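Local coordinates for uncharacterized protein (Escherichia coli O157:H7, PDB 5KOL) that belongs to the CinA (PncC) family but probably lacks nicotinamide-nucleotide amidohydrolase activity, its actual function being unknown, at residues Glu55-Pro58 and Lys59-Ala63; Val161-Ala164 and Leu165-Leu169; Asp14-Ile18 and Glu19-Ser23; Glu92-Ala95 and Ala96-Thr100; Cys153-Val156 and Leu157-Val161. All coordinates share one frame; numbering follows the deposited sequence.

Contact 1: Glu55-Pro58 and Lys59-Ala63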
loop_
_atom_site.group_PDB
_atom_site.type_symbol
_atom_site.label_atom_id
_atom_site.label_comp_id
_atom_site.label_asym_id
_atom_site.label_seq_id
_atom_site.Cartn_x
_atom_site.Cartn_y
_atom_site.Cartn_z
ATOM N N GLU A 55 -12.720 -3.357 -10.534
ATOM C CA GLU A 55 -13.546 -4.525 -10.667
ATOM C C GLU A 55 -12.686 -5.738 -10.868
ATOM O O GLU A 55 -11.738 -5.676 -11.594
ATOM C CB GLU A 55 -14.424 -4.416 -11.906
ATOM C CG GLU A 55 -15.418 -3.290 -11.901
ATOM C CD GLU A 55 -16.520 -3.495 -10.893
ATOM O OE1 GLU A 55 -17.120 -4.582 -10.907
ATOM O OE2 GLU A 55 -16.765 -2.567 -10.096
ATOM N N ASP A 56 -13.031 -6.835 -10.220
ATOM C CA ASP A 56 -12.320 -8.102 -10.412
ATOM C C ASP A 56 -10.814 -7.962 -10.173
ATOM O O ASP A 56 -10.000 -8.620 -10.828
ATOM C CB ASP A 56 -12.601 -8.674 -11.800
ATOM C CG ASP A 56 -14.026 -9.197 -11.935
ATOM O OD1 ASP A 56 -14.294 -9.990 -12.863
ATOM O OD2 ASP A 56 -14.879 -8.813 -11.105
ATOM N N THR A 57 -10.446 -7.107 -9.209
ATOM C CA THR A 57 -9.059 -7.015 -8.732
ATOM C C THR A 57 -8.371 -8.364 -8.540
ATOM O O THR A 57 -7.246 -8.519 -9.028
ATOM C CB THR A 57 -8.987 -6.238 -7.407
ATOM O OG1 THR A 57 -9.636 -4.963 -7.548
ATOM C CG2 THR A 57 -7.523 -6.017 -7.004
ATOM N N PRO A 58 -8.963 -9.361 -7.863
ATOM C CA PRO A 58 -8.193 -10.578 -7.560
ATOM C C PRO A 58 -7.809 -11.369 -8.784
ATOM O O PRO A 58 -6.925 -12.225 -8.682
ATOM C CB PRO A 58 -9.144 -11.385 -6.663
ATOM C CG PRO A 58 -10.160 -10.421 -6.202
ATOM C CD PRO A 58 -10.332 -9.475 -7.342
ATOM N N LYS A 59 -8.441 -11.117 -9.930
ATOM C CA LYS A 59 -8.096 -11.814 -11.155
ATOM C C LYS A 59 -6.825 -11.282 -11.801
ATOM O O LYS A 59 -6.343 -11.894 -12.758
ATOM C CB LYS A 59 -9.261 -11.735 -12.148
ATOM C CG LYS A 59 -10.455 -12.585 -11.729
ATOM C CD LYS A 59 -11.620 -12.430 -12.694
ATOM C CE LYS A 59 -12.775 -13.339 -12.291
ATOM N NZ LYS A 59 -14.054 -13.030 -13.012
ATOM N N PHE A 60 -6.254 -10.180 -11.308
ATOM C CA PHE A 60 -5.023 -9.692 -11.924
ATOM C C PHE A 60 -4.068 -9.005 -10.956
ATOM O O PHE A 60 -2.930 -8.713 -11.340
ATOM C CB PHE A 60 -5.337 -8.731 -13.080
ATOM C CG PHE A 60 -5.893 -7.399 -12.639
ATOM C CD1 PHE A 60 -7.229 -7.264 -12.321
ATOM C CD2 PHE A 60 -5.078 -6.280 -12.565
ATOM C CE1 PHE A 60 -7.739 -6.045 -11.925
ATOM C CE2 PHE A 60 -5.587 -5.059 -12.163
ATOM C CZ PHE A 60 -6.919 -4.943 -11.844
ATOM N N TYR A 61 -4.488 -8.744 -9.712
ATOM C CA TYR A 61 -3.665 -7.955 -8.794
ATOM C C TYR A 61 -3.785 -8.470 -7.370
ATOM O O TYR A 61 -4.894 -8.582 -6.845
ATOM C CB TYR A 61 -4.069 -6.475 -8.833
ATOM C CG TYR A 61 -3.285 -5.550 -7.904
ATOM C CD1 TYR A 61 -1.964 -5.207 -8.181
ATOM C CD2 TYR A 61 -3.890 -4.979 -6.779
ATOM C CE1 TYR A 61 -1.249 -4.334 -7.340
ATOM C CE2 TYR A 61 -3.191 -4.113 -5.933
ATOM C CZ TYR A 61 -1.872 -3.793 -6.227
ATOM O OH TYR A 61 -1.187 -2.928 -5.412
ATOM N N GLY A 62 -2.645 -8.728 -6.728
ATOM C CA GLY A 62 -2.675 -9.110 -5.331
ATOM C C GLY A 62 -1.716 -8.352 -4.432
ATOM O O GLY A 62 -2.061 -8.052 -3.287
ATOM N N ALA A 63 -0.530 -8.017 -4.934
ATOM C CA ALA A 63 0.582 -7.567 -4.101
ATOM C C ALA A 63 0.929 -6.120 -4.399
ATOM O O ALA A 63 1.340 -5.788 -5.522
ATOM C CB ALA A 63 1.811 -8.458 -4.316
#

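Contact 2: Val161-Ala164 and Leu165-Leu169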
loop_
_atom_site.group_PDB
_atom_site.type_symbol
_atom_site.label_atom_id
_atom_site.label_comp_id
_atom_site.label_asym_id
_atom_site.label_seq_id
_atom_site.Cartn_x
_atom_site.Cartn_y
_atom_site.Cartn_z
ATOM N N VAL A 161 -0.644 9.008 -9.874
ATOM C CA VAL A 161 -1.367 7.735 -9.905
ATOM C C VAL A 161 -2.044 7.550 -11.265
ATOM O O VAL A 161 -1.912 6.498 -11.901
ATOM C CB VAL A 161 -2.368 7.630 -8.735
ATOM C CG1 VAL A 161 -3.202 6.339 -8.862
ATOM C CG2 VAL A 161 -1.652 7.668 -7.339
ATOM N N ARG A 162 -2.762 8.578 -11.747
ATOM C CA ARG A 162 -3.414 8.463 -13.057
ATOM C C ARG A 162 -2.398 8.248 -14.173
ATOM O O ARG A 162 -2.627 7.451 -15.090
ATOM C CB ARG A 162 -4.253 9.712 -13.366
ATOM C CG ARG A 162 -5.560 9.785 -12.584
ATOM C CD ARG A 162 -6.230 11.173 -12.716
ATOM N NE ARG A 162 -6.670 11.492 -14.066
ATOM C CZ ARG A 162 -6.704 12.729 -14.556
ATOM N NH1 ARG A 162 -6.284 13.754 -13.809
ATOM N NH2 ARG A 162 -7.124 12.941 -15.799
ATOM N N PHE A 163 -1.277 8.969 -14.127
ATOM C CA PHE A 163 -0.265 8.828 -15.172
ATOM C C PHE A 163 0.345 7.424 -15.175
ATOM O O PHE A 163 0.558 6.829 -16.235
ATOM C CB PHE A 163 0.835 9.875 -14.979
ATOM C CG PHE A 163 1.943 9.754 -15.972
ATOM C CD1 PHE A 163 1.815 10.306 -17.231
ATOM C CD2 PHE A 163 3.120 9.077 -15.650
ATOM C CE1 PHE A 163 2.811 10.195 -18.168
ATOM C CE2 PHE A 163 4.134 8.962 -16.587
ATOM C CZ PHE A 163 3.981 9.511 -17.848
ATOM N N ALA A 164 0.669 6.901 -13.989
ATOM C CA ALA A 164 1.251 5.561 -13.883
ATOM C C ALA A 164 0.381 4.513 -14.576
ATOM O O ALA A 164 0.887 3.621 -15.277
ATOM C CB ALA A 164 1.440 5.203 -12.403
ATOM N N LEU A 165 -0.936 4.624 -14.395
ATOM C CA LEU A 165 -1.898 3.712 -15.009
ATOM C C LEU A 165 -2.018 3.958 -16.510
ATOM O O LEU A 165 -1.962 3.017 -17.315
ATOM C CB LEU A 165 -3.263 3.901 -14.327
ATOM C CG LEU A 165 -3.318 3.546 -12.823
ATOM C CD1 LEU A 165 -4.675 3.892 -12.253
ATOM C CD2 LEU A 165 -3.047 2.067 -12.599
ATOM N N ALA A 166 -2.222 5.219 -16.906
ATOM C CA ALA A 166 -2.426 5.537 -18.317
ATOM C C ALA A 166 -1.209 5.172 -19.157
ATOM O O ALA A 166 -1.344 4.718 -20.306
ATOM C CB ALA A 166 -2.765 7.024 -18.471
ATOM N N GLN A 167 -0.004 5.386 -18.617
ATOM C CA GLN A 167 1.182 5.047 -19.398
ATOM C C GLN A 167 1.367 3.538 -19.510
ATOM O O GLN A 167 1.927 3.064 -20.498
ATOM C CB GLN A 167 2.443 5.698 -18.807
ATOM C CG GLN A 167 3.701 5.502 -19.695
ATOM C CD GLN A 167 3.688 6.363 -20.957
ATOM O OE1 GLN A 167 3.289 7.541 -20.930
ATOM N NE2 GLN A 167 4.116 5.781 -22.071
ATOM N N LEU A 168 0.932 2.759 -18.516
ATOM C CA LEU A 168 0.977 1.316 -18.710
ATOM C C LEU A 168 0.070 0.904 -19.866
ATOM O O LEU A 168 0.428 0.044 -20.674
ATOM C CB LEU A 168 0.615 0.588 -17.416
ATOM C CG LEU A 168 0.591 -0.936 -17.589
ATOM C CD1 LEU A 168 1.957 -1.468 -18.086
ATOM C CD2 LEU A 168 0.248 -1.587 -16.269
ATOM N N LEU A 169 -1.101 1.537 -19.973
ATOM C CA LEU A 169 -1.984 1.299 -21.105
ATOM C C LEU A 169 -1.266 1.578 -22.423
ATOM O O LEU A 169 -1.349 0.783 -23.363
ATOM C CB LEU A 169 -3.229 2.176 -20.957
ATOM C CG LEU A 169 -4.202 1.613 -19.906
ATOM C CD1 LEU A 169 -5.394 2.533 -19.669
ATOM C CD2 LEU A 169 -4.705 0.259 -20.400
#

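Contact 3: Asp14-Ile18 and Glu19-Ser23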
loop_
_atom_site.group_PDB
_atom_site.type_symbol
_atom_site.label_atom_id
_atom_site.label_comp_id
_atom_site.label_asym_id
_atom_site.label_seq_id
_atom_site.Cartn_x
_atom_site.Cartn_y
_atom_site.Cartn_z
ATOM N N ASP A 14 -9.372 14.504 -19.214
ATOM C CA ASP A 14 -10.381 14.342 -18.169
ATOM C C ASP A 14 -11.088 12.993 -18.245
ATOM O O ASP A 14 -11.633 12.531 -17.233
ATOM C CB ASP A 14 -11.400 15.480 -18.224
ATOM C CG ASP A 14 -10.740 16.852 -18.189
ATOM O OD1 ASP A 14 -11.380 17.835 -18.616
ATOM O OD2 ASP A 14 -9.580 16.943 -17.725
ATOM N N THR A 15 -11.106 12.351 -19.414
ATOM C CA THR A 15 -11.676 11.008 -19.498
ATOM C C THR A 15 -10.766 9.954 -18.880
ATOM O O THR A 15 -11.227 8.840 -18.612
ATOM C CB THR A 15 -11.974 10.624 -20.962
ATOM O OG1 THR A 15 -10.825 10.885 -21.773
ATOM C CG2 THR A 15 -13.176 11.401 -21.516
ATOM N N ASP A 16 -9.491 10.276 -18.640
ATOM C CA ASP A 16 -8.572 9.361 -17.956
ATOM C C ASP A 16 -8.747 9.439 -16.436
ATOM O O ASP A 16 -7.831 9.776 -15.687
ATOM C CB ASP A 16 -7.121 9.643 -18.339
ATOM C CG ASP A 16 -6.876 9.534 -19.825
ATOM O OD1 ASP A 16 -6.294 10.469 -20.407
ATOM O OD2 ASP A 16 -7.331 8.542 -20.433
ATOM N N THR A 17 -9.958 9.120 -15.981
ATOM C CA THR A 17 -10.197 9.011 -14.549
ATOM C C THR A 17 -9.581 7.718 -14.008
ATOM O O THR A 17 -9.318 6.779 -14.751
ATOM C CB THR A 17 -11.702 9.036 -14.250
ATOM O OG1 THR A 17 -12.326 7.894 -14.857
ATOM C CG2 THR A 17 -12.347 10.299 -14.830
ATOM N N ILE A 18 -9.365 7.669 -12.688
ATOM C CA ILE A 18 -8.935 6.409 -12.075
ATOM C C ILE A 18 -9.881 5.283 -12.465
ATOM O O ILE A 18 -9.456 4.173 -12.790
ATOM C CB ILE A 18 -8.847 6.548 -10.543
ATOM C CG1 ILE A 18 -7.711 7.489 -10.167
ATOM C CG2 ILE A 18 -8.667 5.180 -9.895
ATOM C CD1 ILE A 18 -6.395 6.978 -10.634
ATOM N N GLU A 19 -11.184 5.560 -12.435
ATOM C CA GLU A 19 -12.175 4.530 -12.714
ATOM C C GLU A 19 -12.029 3.995 -14.136
ATOM O O GLU A 19 -12.010 2.777 -14.349
ATOM C CB GLU A 19 -13.589 5.090 -12.499
ATOM C CG GLU A 19 -13.987 5.406 -11.053
ATOM C CD GLU A 19 -13.143 6.504 -10.384
ATOM O OE1 GLU A 19 -12.799 6.329 -9.193
ATOM O OE2 GLU A 19 -12.822 7.534 -11.029
ATOM N N ASN A 20 -11.952 4.896 -15.128
ATOM C CA ASN A 20 -11.895 4.473 -16.527
ATOM C C ASN A 20 -10.576 3.783 -16.844
ATOM O O ASN A 20 -10.544 2.820 -17.616
ATOM C CB ASN A 20 -12.107 5.667 -17.461
ATOM C CG ASN A 20 -13.551 6.151 -17.481
ATOM O OD1 ASN A 20 -14.456 5.450 -17.021
ATOM N ND2 ASN A 20 -13.773 7.352 -18.016
ATOM N N LEU A 21 -9.478 4.262 -16.258
ATOM C CA LEU A 21 -8.172 3.658 -16.516
ATOM C C LEU A 21 -8.099 2.240 -15.961
ATOM O O LEU A 21 -7.581 1.336 -16.623
ATOM C CB LEU A 21 -7.070 4.520 -15.889
ATOM C CG LEU A 21 -6.881 5.929 -16.453
ATOM C CD1 LEU A 21 -5.942 6.776 -15.579
ATOM C CD2 LEU A 21 -6.372 5.805 -17.895
ATOM N N THR A 22 -8.589 2.032 -14.738
ATOM C CA THR A 22 -8.522 0.696 -14.151
ATOM C C THR A 22 -9.518 -0.238 -14.815
ATOM O O THR A 22 -9.307 -1.454 -14.831
ATOM C CB THR A 22 -8.772 0.749 -12.637
ATOM O OG1 THR A 22 -10.058 1.313 -12.371
ATOM C CG2 THR A 22 -7.701 1.599 -11.915
ATOM N N SER A 23 -10.607 0.315 -15.366
ATOM C CA SER A 23 -11.510 -0.480 -16.189
ATOM C C SER A 23 -10.786 -1.055 -17.396
ATOM O O SER A 23 -10.857 -2.263 -17.673
ATOM C CB SER A 23 -12.683 0.393 -16.630
ATOM O OG SER A 23 -13.584 0.535 -15.549
#

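Contact 4: Glu92-Ala95 and Ala96-Thr100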
loop_
_atom_site.group_PDB
_atom_site.type_symbol
_atom_site.label_atom_id
_atom_site.label_comp_id
_atom_site.label_asym_id
_atom_site.label_seq_id
_atom_site.Cartn_x
_atom_site.Cartn_y
_atom_site.Cartn_z
ATOM N N GLU A 92 15.737 7.823 -11.980
ATOM C CA GLU A 92 15.431 6.801 -12.973
ATOM C C GLU A 92 15.905 5.423 -12.520
ATOM O O GLU A 92 15.192 4.425 -12.677
ATOM C CB GLU A 92 16.060 7.182 -14.316
ATOM C CG GLU A 92 15.910 6.122 -15.379
ATOM C CD GLU A 92 16.486 6.542 -16.719
ATOM O OE1 GLU A 92 16.313 5.781 -17.695
ATOM O OE2 GLU A 92 17.101 7.624 -16.792
ATOM N N LYS A 93 17.102 5.348 -11.941
ATOM C CA LYS A 93 17.649 4.055 -11.552
ATOM C C LYS A 93 16.836 3.417 -10.433
ATOM O O LYS A 93 16.509 2.225 -10.494
ATOM C CB LYS A 93 19.119 4.220 -11.148
ATOM C CG LYS A 93 19.786 2.959 -10.612
ATOM C CD LYS A 93 19.905 1.856 -11.647
ATOM C CE LYS A 93 20.865 0.762 -11.169
ATOM N NZ LYS A 93 20.967 -0.405 -12.098
ATOM N N VAL A 94 16.477 4.192 -9.403
ATOM C CA VAL A 94 15.776 3.604 -8.266
ATOM C C VAL A 94 14.362 3.171 -8.670
ATOM O O VAL A 94 13.870 2.102 -8.270
ATOM C CB VAL A 94 15.773 4.601 -7.089
ATOM C CG1 VAL A 94 14.814 4.148 -5.992
ATOM C CG2 VAL A 94 17.201 4.750 -6.537
ATOM N N ALA A 95 13.700 3.971 -9.493
ATOM C CA ALA A 95 12.385 3.574 -9.994
ATOM C C ALA A 95 12.460 2.222 -10.706
ATOM O O ALA A 95 11.655 1.319 -10.447
ATOM C CB ALA A 95 11.855 4.666 -10.940
ATOM N N ALA A 96 13.440 2.065 -11.607
ATOM C CA ALA A 96 13.615 0.799 -12.310
ATOM C C ALA A 96 13.825 -0.356 -11.333
ATOM O O ALA A 96 13.182 -1.410 -11.450
ATOM C CB ALA A 96 14.783 0.907 -13.300
ATOM N N GLU A 97 14.715 -0.178 -10.349
ATOM C CA GLU A 97 14.914 -1.232 -9.349
ATOM C C GLU A 97 13.656 -1.507 -8.539
ATOM O O GLU A 97 13.426 -2.656 -8.132
ATOM C CB GLU A 97 16.061 -0.894 -8.398
ATOM C CG GLU A 97 17.393 -0.771 -9.074
ATOM C CD GLU A 97 18.473 -0.439 -8.081
ATOM O OE1 GLU A 97 18.689 0.771 -7.905
ATOM O OE2 GLU A 97 19.094 -1.360 -7.511
ATOM N N MET A 98 12.854 -0.477 -8.235
ATOM C CA MET A 98 11.632 -0.782 -7.498
ATOM C C MET A 98 10.704 -1.648 -8.333
ATOM O O MET A 98 10.042 -2.543 -7.801
ATOM C CB MET A 98 10.878 0.470 -7.034
ATOM C CG MET A 98 11.577 1.302 -5.974
ATOM S SD MET A 98 10.899 2.987 -5.781
ATOM C CE MET A 98 9.231 2.587 -5.173
ATOM N N ALA A 99 10.649 -1.395 -9.644
ATOM C CA ALA A 99 9.791 -2.183 -10.525
ATOM C C ALA A 99 10.268 -3.633 -10.626
ATOM O O ALA A 99 9.450 -4.557 -10.670
ATOM C CB ALA A 99 9.734 -1.540 -11.910
ATOM N N THR A 100 11.586 -3.860 -10.690
ATOM C CA THR A 100 12.049 -5.243 -10.756
ATOM C C THR A 100 12.007 -5.918 -9.394
ATOM O O THR A 100 11.765 -7.131 -9.321
ATOM C CB THR A 100 13.468 -5.332 -11.337
ATOM O OG1 THR A 100 14.377 -4.566 -10.539
ATOM C CG2 THR A 100 13.498 -4.821 -12.770
#

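Contact 5: Cys153-Val156 and Leu157-Val161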
loop_
_atom_site.group_PDB
_atom_site.type_symbol
_atom_site.label_atom_id
_atom_site.label_comp_id
_atom_site.label_asym_id
_atom_site.label_seq_id
_atom_site.Cartn_x
_atom_site.Cartn_y
_atom_site.Cartn_z
ATOM N N CYS A 153 0.722 19.386 -3.391
ATOM C CA CYS A 153 1.086 17.985 -3.209
ATOM C C CYS A 153 -0.085 17.053 -3.522
ATOM O O CYS A 153 0.093 16.014 -4.167
ATOM C CB CYS A 153 1.590 17.773 -1.781
ATOM S SG CYS A 153 2.135 16.102 -1.415
ATOM N N GLU A 154 -1.292 17.409 -3.070
ATOM C CA GLU A 154 -2.464 16.579 -3.335
ATOM C C GLU A 154 -2.690 16.410 -4.834
ATOM O O GLU A 154 -3.004 15.309 -5.309
ATOM C CB GLU A 154 -3.697 17.202 -2.671
ATOM C CG GLU A 154 -4.986 16.452 -2.930
ATOM C CD GLU A 154 -6.171 17.075 -2.202
ATOM O OE1 GLU A 154 -7.309 16.591 -2.385
ATOM O OE2 GLU A 154 -5.960 18.052 -1.447
ATOM N N THR A 155 -2.515 17.497 -5.592
ATOM C CA THR A 155 -2.713 17.477 -7.037
ATOM C C THR A 155 -1.626 16.675 -7.739
ATOM O O THR A 155 -1.903 15.970 -8.718
ATOM C CB THR A 155 -2.749 18.918 -7.558
ATOM O OG1 THR A 155 -3.868 19.608 -6.982
ATOM C CG2 THR A 155 -2.846 18.969 -9.077
ATOM N N VAL A 156 -0.385 16.779 -7.261
ATOM C CA VAL A 156 0.724 16.060 -7.883
ATOM C C VAL A 156 0.561 14.558 -7.689
ATOM O O VAL A 156 0.740 13.772 -8.628
ATOM C CB VAL A 156 2.070 16.551 -7.317
ATOM C CG1 VAL A 156 3.209 15.579 -7.686
ATOM C CG2 VAL A 156 2.377 17.969 -7.801
ATOM N N LEU A 157 0.242 14.135 -6.460
ATOM C CA LEU A 157 0.132 12.708 -6.190
ATOM C C LEU A 157 -1.035 12.085 -6.940
ATOM O O LEU A 157 -0.969 10.915 -7.321
ATOM C CB LEU A 157 -0.025 12.461 -4.693
ATOM C CG LEU A 157 1.107 12.924 -3.777
ATOM C CD1 LEU A 157 0.821 12.415 -2.376
ATOM C CD2 LEU A 157 2.453 12.418 -4.289
ATOM N N ALA A 158 -2.109 12.847 -7.160
ATOM C CA ALA A 158 -3.247 12.304 -7.890
ATOM C C ALA A 158 -2.919 12.157 -9.363
ATOM O O ALA A 158 -3.298 11.161 -9.994
ATOM C CB ALA A 158 -4.484 13.195 -7.698
ATOM N N LEU A 159 -2.201 13.131 -9.925
ATOM C CA LEU A 159 -1.765 13.004 -11.310
ATOM C C LEU A 159 -0.781 11.856 -11.490
ATOM O O LEU A 159 -0.822 11.157 -12.507
ATOM C CB LEU A 159 -1.129 14.297 -11.799
ATOM C CG LEU A 159 -2.111 15.435 -12.011
ATOM C CD1 LEU A 159 -1.407 16.754 -11.769
ATOM C CD2 LEU A 159 -2.713 15.326 -13.417
ATOM N N ALA A 160 0.121 11.658 -10.521
ATOM C CA ALA A 160 1.083 10.559 -10.633
ATOM C C ALA A 160 0.375 9.215 -10.712
ATOM O O ALA A 160 0.770 8.343 -11.500
ATOM C CB ALA A 160 2.055 10.573 -9.443
ATOM N N VAL A 161 -0.644 9.008 -9.874
ATOM C CA VAL A 161 -1.367 7.735 -9.905
ATOM C C VAL A 161 -2.044 7.550 -11.265
ATOM O O VAL A 161 -1.912 6.498 -11.901
ATOM C CB VAL A 161 -2.368 7.630 -8.735
ATOM C CG1 VAL A 161 -3.202 6.339 -8.862
ATOM C CG2 VAL A 161 -1.652 7.668 -7.339
#

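Contact 1: Glu55-Pro58 and Lys59-Ala63
A short 3-10 turn carries the chain from the loop after helix 46-52 into strand 61-67, the outermost strand of the sheet within this chain, and D56, T57, K59, F60 and Y61 close it. T57 O is the hub and accepts from Y61 N at 2.9 Å, nearly along the C=O axis. F60 N also donates to T57 O, at 3.0 Å, from above the carbonyl plane. K59 N bonds to D56 O at 3.1 Å, again from above the carbonyl plane. K59 and D56 also lie side by side. The lysine chain is extended beyond CG, and K59 NZ forms a salt bridge with D56 OD1 at 3.1 Å, reaching it from above the carboxylate plane. F60 CG stands between the backbone N and the carbonyl carbon (chi1 71°). This turns the ring back along the turn, where D56 O lies 3.4 Å from F60 CD1, at the ring edge. T57 CG2 meets the edge of the Y61 ring at CD2, 3.8 Å away. T57 OG1 is bonded to A54 O, and Y61 OH to T38 OG1. F68 of the second subunit packs on T57, and G62 bonds to that subunit through its backbone. The arrangement is that of a 3-10 turn leading into a strand of a mixed sheet.

Contact 2: Val161-Ala164 and Leu165-Leu169
F163 and Q167 lie side by side, one helical turn apart, and point the same way. Both have CG anti to the backbone N, at chi1 177° for F163. The glutamine then bends at chi2 (73°). Its CB sits over one face of the F163 ring, offset toward the rim, and Q167 OE1 comes 3.7 Å from F163 CZ. Ring and amide planes are 45° apart. Two backbone groups outside the helix hold this amide: Q167 NE2 donates to K8 O, and OE1 accepts from V10 N.

One apolar pair spans the turn, with L165 CD1 4.4 Å from V161 CG1. Other side-chain carbons lie against backbone carbonyl oxygens. L165 CG rests 3.4 Å from V161 O, and A166 CB is 3.4 Å from R162 O.

These residues belong to the long C-terminal helix 153-171, which packs against the central mixed sheet, A164 and L168 facing strand 110-116, while V161 and L165 touch helix 18-31.

The backbone bonds are those of a regular alpha helix, i to i+4. Q167 N to F163 O is 2.8 Å and A166 N to R162 O is 2.9 Å. L165 N to V161 O stretches to 3.3 Å. The bond from L168 N to A164 O is weak, at 3.4 Å. A164 O also accepts from the indole nitrogen of W136, on strand 131-138.

Contact 3: Asp14-Ile18 and Glu19-Ser23
E19 folds back over the residues before it at the start of helix 18-31. Its chain bends at chi2 (63°), which brings E19 OE2 to 3.7 Å from T17 CB. N20 comes next and makes two bonds to the loop. N20 N donates to T17 OG1 at 3.0 Å, the capping bond of the N-cap residue T17. N20 ND2 donates to T15 O at 3.0 Å, in the carbonyl plane and on a lone pair. That bond is nearly straight, with an N-H...O angle of 164°, and T15 O lies close to the amide plane of N20. The other amide atom, OD1, is hydrogen-bonded to a bound glycerol, probably from the crystallisation liquor. L21 N donates to T17 O at 2.9 Å. The L21 side chain reaches back across D16, the centre of an inverse gamma turn, and L21 CD2 lies 3.9 Å from D16 CB. T22 N donates to I18 O at 3.0 Å. T22 OG1 is also near that oxygen, but E19 O is within reach of the same proton. The start of helix 18-31 packs on helix 153-171: I18 on V161 and R162, T22 on L165 and L21 on L169. R162 NE also bonds to D16 O, tying the loop to that helix.

Contact 4: Glu92-Ala95 and Ala96-Thr100
K93 CG is anti to the backbone N (chi1 175°) and its chain bends at chi2, whereas E97 CG is anti to the carbonyl carbon (chi1 -62°) with an extended chain beyond it. The two side chains therefore slant across each other, one turn apart on helix 92-106, an alpha helix laid against the sheet. E97 OE1 touches K93 CG at 3.6 Å. The charged ends stay apart: K93 NZ is 4.9 Å from E97 OE1, too far for a salt bridge, though the opposite charges may still attract weakly. The carboxylate is instead held from outside: OE1 bonds to S83 OG and OE2 to S80 N. Backbone i to i+4 bonds join the same residues. E97 N meets K93 O at 3.0 Å with an N-H...O angle of 169°, and M98 N meets V94 O at 2.8 Å. A95 and A99 are small residues on the buried side. A95 CB packs on W133 and A135 of strand 131-138 and on T115. M98 also lies on this side, against A113 and T115 of strand 110-116. The M98 side chain slants across V94, with V94 CG1 4.1 Å from M98 SD, while M98 CG lies 3.3 Å from V94 O.

Contact 5: Cys153-Val156 and Leu157-Val161
C153-V156 and L157-V161 form one unbroken alpha helix, with backbone bonds joining each residue of the first segment to the one four places on. L157 N donates to C153 O at 3.0 Å, and A160 N to V156 O at 2.9 Å. L159 N meets T155 O at 3.1 Å. The bond from A158 N to E154 O is longer, at 3.2 Å, and more bent, with an N-H...O angle of 148°. This is the first part of helix 153-171, and T155 N is bonded back to D152 OD1, just ahead of it.

Two side-chain pairs follow the same spacing. C153 SG is anti to the backbone N (chi1 -178°), which brings it toward L157. There C153 SG lies 4.0 Å from L157 CD1, in a plain apolar contact. T155 and L159 lie side by side, pointing the same way. T155 uses its methyl: T155 CG2 touches L159 CD1 at 3.8 Å. L159 CD1 also comes 3.2 Å from T155 O, so it packs over the backbone as well. Beyond the helix, L159 rests on L12 and F149, and V156 also touches F149. V161 packs against K46, L47 and A50 of helix 46-52.

Contact 2 is the most deeply buried, while contacts 1, 3, 4 and 5 are each partly buried. Contacts 2 and 5 share V161 and are successive parts of helix 153-171. Contact 3, at the start of helix 18-31, meets both: I18 CD1 lies 3.7 Å from V161 CG1. Contact 4 lies on the other side of the chain's centre from contacts 2, 3 and 5. The three contacts lying wholly within helices rely on backbone i to i+4 bonds with apolar or mixed side-chain pairs. Contacts 1 and 3, at a turn and a helix start, use more polar groups: a salt bridge and a two-donor carbonyl in one, a cap and an amide bond in the other.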